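Local atomic coordinates of replication protein B (Plasmid RSF1010, PDB entry 3H20), a protein that acts as the primase of plasmid RSF1010, synthesising the primers from which leading-strand replication of the plasmid DNA starts. Residues A[96-101]-A[164-169]; A[8-13]-A[147-152]; A[219-224]-A[264-269]; A[246-251]-A[291-296]. One frame throughout, in Å; residues are numbered along the deposited sequence.

Contact 1 (A[96-101]-A[164-169]); sequences LVVETS and PWVLLR
V98 and V166 meet where the contact is tightest. CG1 of V98 lies 3.4 Å from CG1 of V166, closer than two methyl groups usually come. In both valines CG1 is anti to the backbone N, chi1 167° in V98 and -179° in V166. Beside them V98 CG2 packs on CD1 of L168 at 3.9 Å. The backbones pair as antiparallel strands. E99 and L167 form a hydrogen-bonded pair, with E99 N 2.8 Å from L167 O and L167 N 3.0 Å from E99 O. V98 and L168 are the non-hydrogen-bonded pair next to it. R169 N adds a third backbone bond, to V97 O.

On the face of E99 and L167 the contact loosens toward solvent at the exposed R169. R169 bends at chi2 and reaches E99 OE1 with its NE, at 2.7 Å, in a salt bridge. NH2 of R169 adds a weak bond to the same oxygen at 2.9 Å. The carboxylate and guanidinium planes are turned 50° apart. CD1 of L167 lies over one guanidinium face, toward its rim. The second oxygen, OE2 of E99, is taken by the backbone N of K103. An alanine in place of E99 would probably leave the R169 guanidinium without its charge partner and free to turn on the exposed side.

Strand 96-99 lies between strand 104-110 and the outermost strand 167-170 of an antiparallel sheet. Helix 6-17 covers the face of L96, V98 and L168, through Q13, M17 and R12.

Contact 2 (A[8-13]-A[147-152]); sequences QAIGRQ and AGFTNR. With DPO (diphosphate), chain E.
The loop after strand 144-145 packs against helix 6-17 and runs on into the diphosphate pocket. Near its start, A147 gives its backbone N to the side chain of Q13. A147 N lies 2.8 Å from Q13 OE1, and its N-H points almost straight at the oxygen, at 163°. Q13 extends its chain toward the loop, with CG anti to the backbone N (chi1 -180°). Its NE2 bonds to the backbone O of R145, which fixes the amide's flip. CB of A147 also faces the helix, 4.1 Å from CB of A9. The O of A147 is buried under CG1 of I10, at 3.6 Å, and has no hydrogen-bond partner.

The loop links strand 144-145 to strand 167-170, joining the two sheets of the primase domain, and bends at G148. A CB there would be jammed against the carbonyl O of A147, which calls for glycine. Beyond the bend F149 returns to the helix, and its CZ meets CD1 of I10 at 3.7 Å. The two side chains cross at about a right angle. L51, K52 and N55 of helix 48-56 also pack on F149.

Further along, N151 reaches the ligand. Its ND2 bonds to O7 of the diphosphate at 2.7 Å, nearly straight at 171°. The same ND2 bonds to T100 O, and OD1 of N151 accepts from K153 N. Y62, R145 and K153 complete the site.

Contact 3 (A[219-224]-A[264-269]); sequences TALDEY and MAEASP
Y224 carries most of this contact, pushing its ring from helix 220-234 toward the C-terminal end of helix 257-267. Its CG is anti to the backbone N (chi1 169°), which turns it toward that helix. CB of A267 sits at the ring edge, near its plane, 3.7 Å from CE2 of Y224. Across the ring CE1 of Y224 meets CG of M264 at 4.1 Å, and the two side chains cross at about a right angle. Y224 OH lies 3.2 Å from CB of S268.

L221 stands one turn earlier on the same helix. Its CD1 touches CB of A267 and CB of E266, each at 4.0 Å, and closes the more exposed side.

The next shell fixes these groups. Y224 OH is hydrogen-bonded to D243 OD1. The other oxygen of D243 bonds to S268 OG. One carboxylate therefore holds both the tyrosine and the serine. S268 OG also bonds to the backbone N of L271 and caps the short helix 269-272.

The contact joins helices 220-234 and 257-267 of the helix-bundle domain. D243 belongs to helix 239-252. A246 of that helix packs on the Y224 ring, and L250 on its CB. Helix 279-291 lies against M264 through Y282 and T286.

Contact 4 (A[246-251]-A[291-296]); sequences AAQKLA and MGLPSV
The extended chain of Q248 leads from helix 239-252 to the start of helix 294-304. Its CG is anti to the backbone N (chi1 -177°), and the chain runs on extended beyond CG. In V296 CG1 is the methyl anti to the backbone N, at chi1 173°, while CG2 lies beside that N. The two methyls divide the work. CG2 of V296 touches CG of Q248 at 3.5 Å, and CG1 of V296 reaches CB of A251 at 3.9 Å.

L293 comes to Q248 at about a right angle, with its CD1 4.0 Å from CD of Q248. At the tip NE2 of Q248 lies 3.0 Å from OG of S295. This is a weak hydrogen bond, bent to 128° at the hydrogen. It lies on the more exposed side of the contact, as S295 is exposed.

The inner side is apolar. M291 bends at chi2, and its CE reaches CB of A251, also at 3.9 Å. V290 packs on both A251 and V296 from helix 279-291, and I260 meets A251 from helix 257-267.

An alanine in place of Q248 would probably open a gap beside V296 and L293 and leave the hydroxyl of S295 without this amide donor.

A second tie joins the two helices, from the backbone O of A251 to NH1 of R300. L293 takes the N-cap position of helix 294-304, and P294 begins its first turn. The arrangement is that of a helical-bundle domain, with the last modelled helix laid against helix 239-252.

Overall arrangement
From the N terminus, helix 6-17 opens contact 2 and strand 96-99 opens contact 1. The loop at 147-152 closes contact 2, and strand 167-170 then closes contact 1, so the two cross. They touch directly, with V166 N 2.8 Å from F149 O. Together they tie the first helix, a sheet edge and the loop of the diphosphate pocket within the primase domain. Helix 179-206 then leads away to the helical bundle. There contact 3 opens at 219-224, contact 4 opens at 246-251, and they close in the same order, crossing again. Their centres are about 15 Å apart. Contacts 1 and 3 lie about 66 Å apart, centre to centre.

Contact 1 (A[96-101]-A[164-169])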
loop_
_atom_site.group_PDB
_atom_site.type_symbol
_atom_site.label_atom_id
_atom_site.label_comp_id
_atom_site.label_asym_id
_atom_site.label_seq_id
_atom_site.Cartn_x
_atom_site.Cartn_y
_atom_site.Cartn_z
ATOM N N LEU A 96 14.406 20.188 8.076
ATOM C CA LEU A 96 15.089 19.921 9.336
ATOM C C LEU A 96 15.776 18.560 9.313
ATOM O O LEU A 96 15.380 17.667 8.564
ATOM C CB LEU A 96 14.104 19.994 10.505
ATOM C CG LEU A 96 12.879 19.083 10.416
ATOM C CD1 LEU A 96 12.500 18.556 11.792
ATOM C CD2 LEU A 96 11.710 19.817 9.778
ATOM N N VAL A 97 16.805 18.408 10.139
ATOM C CA VAL A 97 17.517 17.129 10.258
ATOM C C VAL A 97 17.548 16.710 11.727
ATOM O O VAL A 97 17.873 17.516 12.603
ATOM C CB VAL A 97 18.976 17.234 9.713
ATOM C CG1 VAL A 97 19.754 15.905 9.899
ATOM C CG2 VAL A 97 18.982 17.632 8.233
ATOM N N VAL A 98 17.220 15.440 11.975
ATOM C CA VAL A 98 17.228 14.857 13.308
ATOM C C VAL A 98 18.189 13.658 13.337
ATOM O O VAL A 98 18.119 12.766 12.479
ATOM C CB VAL A 98 15.783 14.448 13.732
ATOM C CG1 VAL A 98 15.789 13.542 14.970
ATOM C CG2 VAL A 98 14.901 15.708 13.988
ATOM N N GLU A 99 19.102 13.655 14.304
ATOM C CA GLU A 99 19.989 12.510 14.529
ATOM C C GLU A 99 19.303 11.570 15.523
ATOM O O GLU A 99 19.102 11.921 16.685
ATOM C CB GLU A 99 21.350 12.969 15.059
ATOM C CG GLU A 99 22.436 11.856 15.120
ATOM C CD GLU A 99 23.860 12.416 15.260
ATOM O OE1 GLU A 99 24.005 13.597 15.644
ATOM O OE2 GLU A 99 24.840 11.669 15.004
ATOM N N THR A 100 18.939 10.383 15.055
ATOM C CA THR A 100 18.144 9.433 15.847
ATOM C C THR A 100 19.010 8.545 16.728
ATOM O O THR A 100 18.594 8.113 17.812
ATOM C CB THR A 100 17.273 8.555 14.923
ATOM O OG1 THR A 100 18.112 7.896 13.972
ATOM C CG2 THR A 100 16.251 9.407 14.183
ATOM N N SER A 101 20.208 8.256 16.230
ATOM C CA SER A 101 21.267 7.577 16.956
ATOM C C SER A 101 22.573 8.022 16.280
ATOM O O SER A 101 22.524 8.592 15.181
ATOM C CB SER A 101 21.090 6.045 16.916
ATOM O OG SER A 101 21.053 5.553 15.588
ATOM N N PRO A 164 21.318 6.541 23.586
ATOM C CA PRO A 164 21.587 7.776 22.843
ATOM C C PRO A 164 20.437 8.780 22.851
ATOM O O PRO A 164 19.270 8.393 22.925
ATOM C CB PRO A 164 21.847 7.285 21.412
ATOM C CG PRO A 164 21.168 5.973 21.319
ATOM C CD PRO A 164 21.106 5.386 22.695
ATOM N N TRP A 165 20.789 10.059 22.759
ATOM C CA TRP A 165 19.822 11.151 22.690
ATOM C C TRP A 165 19.445 11.485 21.249
ATOM O O TRP A 165 20.304 11.486 20.363
ATOM C CB TRP A 165 20.399 12.388 23.371
ATOM C CG TRP A 165 20.334 12.292 24.846
ATOM C CD1 TRP A 165 21.263 11.738 25.680
ATOM C CD2 TRP A 165 19.260 12.737 25.674
ATOM N NE1 TRP A 165 20.832 11.821 26.989
ATOM C CE2 TRP A 165 19.607 12.437 27.009
ATOM C CE3 TRP A 165 18.038 13.374 25.418
ATOM C CZ2 TRP A 165 18.773 12.746 28.081
ATOM C CZ3 TRP A 165 17.215 13.684 26.481
ATOM C CH2 TRP A 165 17.584 13.368 27.798
ATOM N N VAL A 166 18.160 11.762 21.022
ATOM C CA VAL A 166 17.683 12.210 19.708
ATOM C C VAL A 166 17.912 13.728 19.594
ATOM O O VAL A 166 17.371 14.505 20.381
ATOM C CB VAL A 166 16.183 11.847 19.499
ATOM C CG1 VAL A 166 15.674 12.295 18.120
ATOM C CG2 VAL A 166 15.964 10.342 19.686
ATOM N N LEU A 167 18.723 14.144 18.622
ATOM C CA LEU A 167 19.173 15.546 18.543
ATOM C C LEU A 167 18.661 16.260 17.303
ATOM O O LEU A 167 18.658 15.677 16.222
ATOM C CB LEU A 167 20.703 15.615 18.554
ATOM C CG LEU A 167 21.380 14.910 19.742
ATOM C CD1 LEU A 167 22.880 14.761 19.512
ATOM C CD2 LEU A 167 21.101 15.615 21.056
ATOM N N LEU A 168 18.251 17.521 17.462
ATOM C CA LEU A 168 17.928 18.371 16.310
ATOM C C LEU A 168 19.210 19.001 15.767
ATOM O O LEU A 168 19.803 19.851 16.417
ATOM C CB LEU A 168 16.936 19.478 16.696
ATOM C CG LEU A 168 16.370 20.334 15.554
ATOM C CD1 LEU A 168 15.444 19.517 14.648
ATOM C CD2 LEU A 168 15.630 21.548 16.143
ATOM N N ARG A 169 19.617 18.595 14.569
ATOM C CA ARG A 169 20.916 19.004 14.002
ATOM C C ARG A 169 20.844 20.259 13.128
ATOM O O ARG A 169 21.788 21.054 13.081
ATOM C CB ARG A 169 21.556 17.842 13.222
ATOM C CG ARG A 169 22.021 16.691 14.111
ATOM C CD ARG A 169 22.819 17.224 15.297
ATOM N NE ARG A 169 23.777 16.261 15.820
ATOM C CZ ARG A 169 24.508 16.441 16.919
ATOM N NH1 ARG A 169 24.384 17.560 17.633
ATOM N NH2 ARG A 169 25.374 15.501 17.305
#

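Contact 2 (A[8-13]-A[147-152])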
loop_
_atom_site.group_PDB
_atom_site.type_symbol
_atom_site.label_atom_id
_atom_site.label_comp_id
_atom_site.label_asym_id
_atom_site.label_seq_id
_atom_site.Cartn_x
_atom_site.Cartn_y
_atom_site.Cartn_z
ATOM N N GLN A 8 13.700 23.611 24.371
ATOM C CA GLN A 8 14.248 24.382 23.265
ATOM C C GLN A 8 14.294 23.568 21.955
ATOM O O GLN A 8 13.983 24.089 20.869
ATOM C CB GLN A 8 15.634 24.931 23.636
ATOM C CG GLN A 8 15.611 26.013 24.754
ATOM C CD GLN A 8 15.281 25.477 26.155
ATOM O OE1 GLN A 8 15.492 24.299 26.463
ATOM N NE2 GLN A 8 14.762 26.353 27.013
ATOM N N ALA A 9 14.668 22.294 22.046
ATOM C CA ALA A 9 14.718 21.441 20.851
ATOM C C ALA A 9 13.325 21.205 20.265
ATOM O O ALA A 9 13.133 21.283 19.045
ATOM C CB ALA A 9 15.397 20.101 21.160
ATOM N N ILE A 10 12.365 20.884 21.130
ATOM C CA ILE A 10 10.977 20.679 20.691
ATOM C C ILE A 10 10.468 21.953 19.997
ATOM O O ILE A 10 9.935 21.893 18.887
ATOM C CB ILE A 10 10.052 20.282 21.877
ATOM C CG1 ILE A 10 10.417 18.890 22.401
ATOM C CG2 ILE A 10 8.547 20.294 21.457
ATOM C CD1 ILE A 10 9.827 18.571 23.817
ATOM N N GLY A 11 10.649 23.093 20.658
ATOM C CA GLY A 11 10.253 24.397 20.110
ATOM C C GLY A 11 10.823 24.689 18.726
ATOM O O GLY A 11 10.085 25.110 17.837
ATOM N N ARG A 12 12.133 24.483 18.548
ATOM C CA ARG A 12 12.771 24.644 17.228
ATOM C C ARG A 12 12.276 23.651 16.184
ATOM O O ARG A 12 12.093 24.033 15.029
ATOM C CB ARG A 12 14.298 24.548 17.309
ATOM C CG ARG A 12 14.965 25.717 17.993
ATOM C CD ARG A 12 16.478 25.503 18.116
ATOM N NE ARG A 12 17.072 26.625 18.841
ATOM C CZ ARG A 12 18.367 26.764 19.124
ATOM N NH1 ARG A 12 19.255 25.843 18.754
ATOM N NH2 ARG A 12 18.779 27.840 19.780
ATOM N N GLN A 13 12.065 22.390 16.583
ATOM C CA GLN A 13 11.570 21.358 15.653
ATOM C C GLN A 13 10.149 21.664 15.155
ATOM O O GLN A 13 9.888 21.601 13.948
ATOM C CB GLN A 13 11.668 19.934 16.248
ATOM C CG GLN A 13 11.160 18.814 15.291
ATOM C CD GLN A 13 11.546 17.384 15.694
ATOM O OE1 GLN A 13 12.403 17.158 16.564
ATOM N NE2 GLN A 13 10.932 16.398 15.019
ATOM N N ALA A 147 12.882 15.395 18.691
ATOM C CA ALA A 147 14.146 15.704 19.350
ATOM C C ALA A 147 13.934 16.027 20.825
ATOM O O ALA A 147 12.867 16.500 21.220
ATOM C CB ALA A 147 14.842 16.858 18.646
ATOM N N GLY A 148 14.956 15.770 21.635
ATOM C CA GLY A 148 14.928 16.147 23.059
ATOM C C GLY A 148 14.693 14.978 24.006
ATOM O O GLY A 148 14.535 15.175 25.223
ATOM N N PHE A 149 14.665 13.768 23.444
ATOM C CA PHE A 149 14.330 12.545 24.179
ATOM C C PHE A 149 15.356 11.449 23.906
ATOM O O PHE A 149 16.054 11.477 22.891
ATOM C CB PHE A 149 12.910 12.068 23.797
ATOM C CG PHE A 149 11.836 13.058 24.136
ATOM C CD1 PHE A 149 11.355 13.168 25.447
ATOM C CD2 PHE A 149 11.342 13.925 23.164
ATOM C CE1 PHE A 149 10.378 14.110 25.773
ATOM C CE2 PHE A 149 10.370 14.870 23.481
ATOM C CZ PHE A 149 9.884 14.960 24.788
ATOM N N THR A 150 15.466 10.492 24.820
ATOM C CA THR A 150 16.348 9.349 24.605
ATOM C C THR A 150 15.703 8.322 23.671
ATOM O O THR A 150 14.489 8.107 23.721
ATOM C CB THR A 150 16.699 8.642 25.919
ATOM O OG1 THR A 150 15.485 8.330 26.613
ATOM C CG2 THR A 150 17.555 9.532 26.799
ATOM N N ASN A 151 16.531 7.709 22.823
ATOM C CA ASN A 151 16.138 6.587 21.971
ATOM C C ASN A 151 16.189 5.312 22.814
ATOM O O ASN A 151 17.268 4.849 23.193
ATOM C CB ASN A 151 17.084 6.500 20.761
ATOM C CG ASN A 151 16.632 5.484 19.709
ATOM O OD1 ASN A 151 16.174 4.388 20.032
ATOM N ND2 ASN A 151 16.805 5.837 18.437
ATOM N N ARG A 152 15.015 4.764 23.120
ATOM C CA ARG A 152 14.881 3.647 24.062
ATOM C C ARG A 152 14.881 2.268 23.393
ATOM O O ARG A 152 14.955 1.236 24.068
ATOM C CB ARG A 152 13.605 3.825 24.894
ATOM C CG ARG A 152 13.661 4.972 25.895
ATOM C CD ARG A 152 14.529 4.587 27.082
ATOM N NE ARG A 152 14.767 5.723 27.965
ATOM C CZ ARG A 152 15.640 5.726 28.969
ATOM N NH1 ARG A 152 16.367 4.645 29.229
ATOM N NH2 ARG A 152 15.782 6.815 29.719
HETATM P P1 DPO E . 12.355 3.735 15.060
HETATM O O1 DPO E . 12.711 2.665 13.909
HETATM O O2 DPO E . 11.199 3.195 15.866
HETATM O O3 DPO E . 12.231 5.096 14.409
HETATM O O4 DPO E . 13.680 3.701 15.989
HETATM P P2 DPO E . 15.170 3.902 15.395
HETATM O O5 DPO E . 15.414 2.678 14.545
HETATM O O6 DPO E . 15.089 5.212 14.637
HETATM O O7 DPO E . 16.044 3.950 16.621
#

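Contact 3 (A[219-224]-A[264-269])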
loop_
_atom_site.group_PDB
_atom_site.type_symbol
_atom_site.label_atom_id
_atom_site.label_comp_id
_atom_site.label_asym_id
_atom_site.label_seq_id
_atom_site.Cartn_x
_atom_site.Cartn_y
_atom_site.Cartn_z
ATOM N N THR A 219 -21.087 -15.677 -12.824
ATOM C CA THR A 219 -21.812 -16.862 -12.361
ATOM C C THR A 219 -21.496 -18.082 -13.235
ATOM O O THR A 219 -20.671 -17.993 -14.147
ATOM C CB THR A 219 -23.343 -16.608 -12.312
ATOM O OG1 THR A 219 -23.992 -17.713 -11.671
ATOM C CG2 THR A 219 -23.921 -16.421 -13.715
ATOM N N ALA A 220 -22.150 -19.211 -12.951
ATOM C CA ALA A 220 -21.975 -20.448 -13.724
ATOM C C ALA A 220 -22.253 -20.247 -15.211
ATOM O O ALA A 220 -21.523 -20.764 -16.061
ATOM C CB ALA A 220 -22.855 -21.561 -13.164
ATOM N N LEU A 221 -23.309 -19.492 -15.509
ATOM C CA LEU A 221 -23.688 -19.148 -16.877
ATOM C C LEU A 221 -22.580 -18.372 -17.597
ATOM O O LEU A 221 -22.172 -18.744 -18.699
ATOM C CB LEU A 221 -25.001 -18.352 -16.874
ATOM C CG LEU A 221 -25.666 -17.967 -18.199
ATOM C CD1 LEU A 221 -26.128 -19.198 -18.970
ATOM C CD2 LEU A 221 -26.834 -17.018 -17.946
ATOM N N ASP A 222 -22.091 -17.308 -16.957
ATOM C CA ASP A 222 -20.998 -16.492 -17.500
ATOM C C ASP A 222 -19.746 -17.337 -17.714
ATOM O O ASP A 222 -19.028 -17.168 -18.702
ATOM C CB ASP A 222 -20.671 -15.322 -16.564
ATOM C CG ASP A 222 -21.884 -14.466 -16.228
ATOM O OD1 ASP A 222 -22.762 -14.264 -17.102
ATOM O OD2 ASP A 222 -21.946 -13.979 -15.079
ATOM N N GLU A 223 -19.509 -18.243 -16.767
ATOM C CA GLU A 223 -18.385 -19.172 -16.780
ATOM C C GLU A 223 -18.480 -20.135 -17.968
ATOM O O GLU A 223 -17.495 -20.372 -18.673
ATOM C CB GLU A 223 -18.392 -19.960 -15.468
ATOM C CG GLU A 223 -17.056 -20.511 -15.021
ATOM C CD GLU A 223 -17.114 -21.096 -13.619
ATOM O OE1 GLU A 223 -17.775 -20.483 -12.749
ATOM O OE2 GLU A 223 -16.488 -22.157 -13.385
ATOM N N TYR A 224 -19.677 -20.677 -18.177
ATOM C CA TYR A 224 -19.957 -21.569 -19.301
ATOM C C TYR A 224 -19.753 -20.868 -20.650
ATOM O O TYR A 224 -19.056 -21.386 -21.523
ATOM C CB TYR A 224 -21.373 -22.147 -19.180
ATOM C CG TYR A 224 -21.864 -22.875 -20.412
ATOM C CD1 TYR A 224 -21.508 -24.205 -20.657
ATOM C CD2 TYR A 224 -22.699 -22.235 -21.328
ATOM C CE1 TYR A 224 -21.962 -24.872 -21.795
ATOM C CE2 TYR A 224 -23.152 -22.887 -22.460
ATOM C CZ TYR A 224 -22.781 -24.199 -22.688
ATOM O OH TYR A 224 -23.238 -24.828 -23.817
ATOM N N MET A 264 -26.443 -24.940 -19.387
ATOM C CA MET A 264 -26.611 -25.589 -20.688
ATOM C C MET A 264 -28.011 -25.329 -21.240
ATOM O O MET A 264 -28.166 -25.005 -22.416
ATOM C CB MET A 264 -26.356 -27.097 -20.589
ATOM C CG MET A 264 -24.882 -27.485 -20.459
ATOM S SD MET A 264 -24.588 -29.260 -20.276
ATOM C CE MET A 264 -25.151 -29.896 -21.850
ATOM N N ALA A 265 -29.016 -25.459 -20.376
ATOM C CA ALA A 265 -30.414 -25.241 -20.749
ATOM C C ALA A 265 -30.638 -23.852 -21.345
ATOM O O ALA A 265 -31.460 -23.684 -22.247
ATOM C CB ALA A 265 -31.326 -25.467 -19.556
ATOM N N GLU A 266 -29.890 -22.868 -20.848
ATOM C CA GLU A 266 -30.051 -21.473 -21.261
ATOM C C GLU A 266 -29.234 -21.106 -22.501
ATOM O O GLU A 266 -29.714 -20.357 -23.352
ATOM C CB GLU A 266 -29.678 -20.536 -20.106
ATOM C CG GLU A 266 -30.057 -19.070 -20.318
ATOM C CD GLU A 266 -31.556 -18.825 -20.226
ATOM O OE1 GLU A 266 -32.231 -19.532 -19.445
ATOM O OE2 GLU A 266 -32.062 -17.922 -20.932
ATOM N N ALA A 267 -28.014 -21.639 -22.606
ATOM C CA ALA A 267 -27.028 -21.118 -23.560
ATOM C C ALA A 267 -26.416 -22.105 -24.568
ATOM O O ALA A 267 -25.719 -21.678 -25.485
ATOM C CB ALA A 267 -25.910 -20.375 -22.802
ATOM N N SER A 268 -26.667 -23.406 -24.407
ATOM C CA SER A 268 -26.062 -24.418 -25.287
ATOM C C SER A 268 -26.671 -24.463 -26.684
ATOM O O SER A 268 -27.864 -24.733 -26.827
ATOM C CB SER A 268 -26.130 -25.819 -24.663
ATOM O OG SER A 268 -25.735 -26.807 -25.606
ATOM N N PRO A 269 -25.853 -24.207 -27.721
ATOM C CA PRO A 269 -26.339 -24.387 -29.090
ATOM C C PRO A 269 -26.663 -25.850 -29.395
ATOM O O PRO A 269 -27.649 -26.115 -30.079
ATOM C CB PRO A 269 -25.178 -23.891 -29.959
ATOM C CG PRO A 269 -23.978 -23.961 -29.085
ATOM C CD PRO A 269 -24.461 -23.712 -27.686
#

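Contact 4 (A[246-251]-A[291-296])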
loop_
_atom_site.group_PDB
_atom_site.type_symbol
_atom_site.label_atom_id
_atom_site.label_comp_id
_atom_site.label_asym_id
_atom_site.label_seq_id
_atom_site.Cartn_x
_atom_site.Cartn_y
_atom_site.Cartn_z
ATOM N N ALA A 246 -16.611 -27.834 -21.660
ATOM C CA ALA A 246 -17.032 -26.739 -20.782
ATOM C C ALA A 246 -17.580 -27.285 -19.453
ATOM O O ALA A 246 -17.196 -26.817 -18.375
ATOM C CB ALA A 246 -18.069 -25.842 -21.484
ATOM N N ALA A 247 -18.442 -28.295 -19.531
ATOM C CA ALA A 247 -18.986 -28.943 -18.330
ATOM C C ALA A 247 -17.882 -29.536 -17.457
ATOM O O ALA A 247 -17.929 -29.428 -16.231
ATOM C CB ALA A 247 -20.010 -30.020 -18.705
ATOM N N GLN A 248 -16.890 -30.161 -18.089
ATOM C CA GLN A 248 -15.759 -30.729 -17.348
ATOM C C GLN A 248 -14.983 -29.638 -16.596
ATOM O O GLN A 248 -14.556 -29.850 -15.456
ATOM C CB GLN A 248 -14.830 -31.515 -18.278
ATOM C CG GLN A 248 -13.677 -32.184 -17.537
ATOM C CD GLN A 248 -12.523 -32.574 -18.426
ATOM O OE1 GLN A 248 -12.543 -32.332 -19.631
ATOM N NE2 GLN A 248 -11.483 -33.171 -17.821
ATOM N N LYS A 249 -14.811 -28.479 -17.233
ATOM C CA LYS A 249 -14.091 -27.355 -16.625
ATOM C C LYS A 249 -14.856 -26.764 -15.443
ATOM O O LYS A 249 -14.291 -26.600 -14.362
ATOM C CB LYS A 249 -13.769 -26.281 -17.666
ATOM C CG LYS A 249 -12.507 -26.565 -18.468
ATOM C CD LYS A 249 -12.575 -25.935 -19.850
ATOM C CE LYS A 249 -11.193 -25.803 -20.492
ATOM N NZ LYS A 249 -10.506 -27.115 -20.681
ATOM N N LEU A 250 -16.140 -26.470 -15.653
ATOM C CA LEU A 250 -17.038 -26.011 -14.589
ATOM C C LEU A 250 -17.138 -26.986 -13.408
ATOM O O LEU A 250 -17.085 -26.563 -12.252
ATOM C CB LEU A 250 -18.437 -25.711 -15.152
ATOM C CG LEU A 250 -18.747 -24.274 -15.599
ATOM C CD1 LEU A 250 -17.822 -23.809 -16.721
ATOM C CD2 LEU A 250 -20.223 -24.146 -16.020
ATOM N N ALA A 251 -17.270 -28.282 -13.694
ATOM C CA ALA A 251 -17.355 -29.305 -12.636
ATOM C C ALA A 251 -16.042 -29.455 -11.859
ATOM O O ALA A 251 -16.056 -29.646 -10.641
ATOM C CB ALA A 251 -17.781 -30.644 -13.208
ATOM N N MET A 291 -18.967 -36.226 -14.526
ATOM C CA MET A 291 -18.794 -36.551 -13.105
ATOM C C MET A 291 -18.088 -37.897 -12.881
ATOM O O MET A 291 -17.515 -38.125 -11.814
ATOM C CB MET A 291 -20.132 -36.513 -12.354
ATOM C CG MET A 291 -20.792 -35.112 -12.236
ATOM S SD MET A 291 -19.706 -33.841 -11.523
ATOM C CE MET A 291 -20.815 -32.428 -11.465
ATOM N N GLY A 292 -18.116 -38.765 -13.895
ATOM C CA GLY A 292 -17.436 -40.063 -13.843
ATOM C C GLY A 292 -15.941 -40.014 -14.152
ATOM O O GLY A 292 -15.227 -40.994 -13.917
ATOM N N LEU A 293 -15.463 -38.879 -14.658
ATOM C CA LEU A 293 -14.059 -38.763 -15.059
ATOM C C LEU A 293 -13.167 -38.675 -13.828
ATOM O O LEU A 293 -13.460 -37.903 -12.909
ATOM C CB LEU A 293 -13.821 -37.533 -15.939
ATOM C CG LEU A 293 -14.423 -37.517 -17.343
ATOM C CD1 LEU A 293 -14.267 -36.142 -17.932
ATOM C CD2 LEU A 293 -13.790 -38.588 -18.241
ATOM N N PRO A 294 -12.071 -39.450 -13.824
ATOM C CA PRO A 294 -11.059 -39.387 -12.767
ATOM C C PRO A 294 -10.554 -37.952 -12.573
ATOM O O PRO A 294 -10.383 -37.518 -11.435
ATOM C CB PRO A 294 -9.921 -40.278 -13.294
ATOM C CG PRO A 294 -10.520 -41.114 -14.363
ATOM C CD PRO A 294 -11.733 -40.426 -14.880
ATOM N N SER A 295 -10.357 -37.224 -13.673
ATOM C CA SER A 295 -9.888 -35.834 -13.622
ATOM C C SER A 295 -10.817 -34.943 -12.805
ATOM O O SER A 295 -10.364 -34.173 -11.963
ATOM C CB SER A 295 -9.707 -35.261 -15.035
ATOM O OG SER A 295 -10.942 -35.228 -15.738
ATOM N N VAL A 296 -12.120 -35.077 -13.047
ATOM C CA VAL A 296 -13.133 -34.280 -12.371
ATOM C C VAL A 296 -13.242 -34.694 -10.907
ATOM O O VAL A 296 -13.244 -33.836 -10.024
ATOM C CB VAL A 296 -14.500 -34.382 -13.100
ATOM C CG1 VAL A 296 -15.597 -33.693 -12.310
ATOM C CG2 VAL A 296 -14.385 -33.771 -14.479
#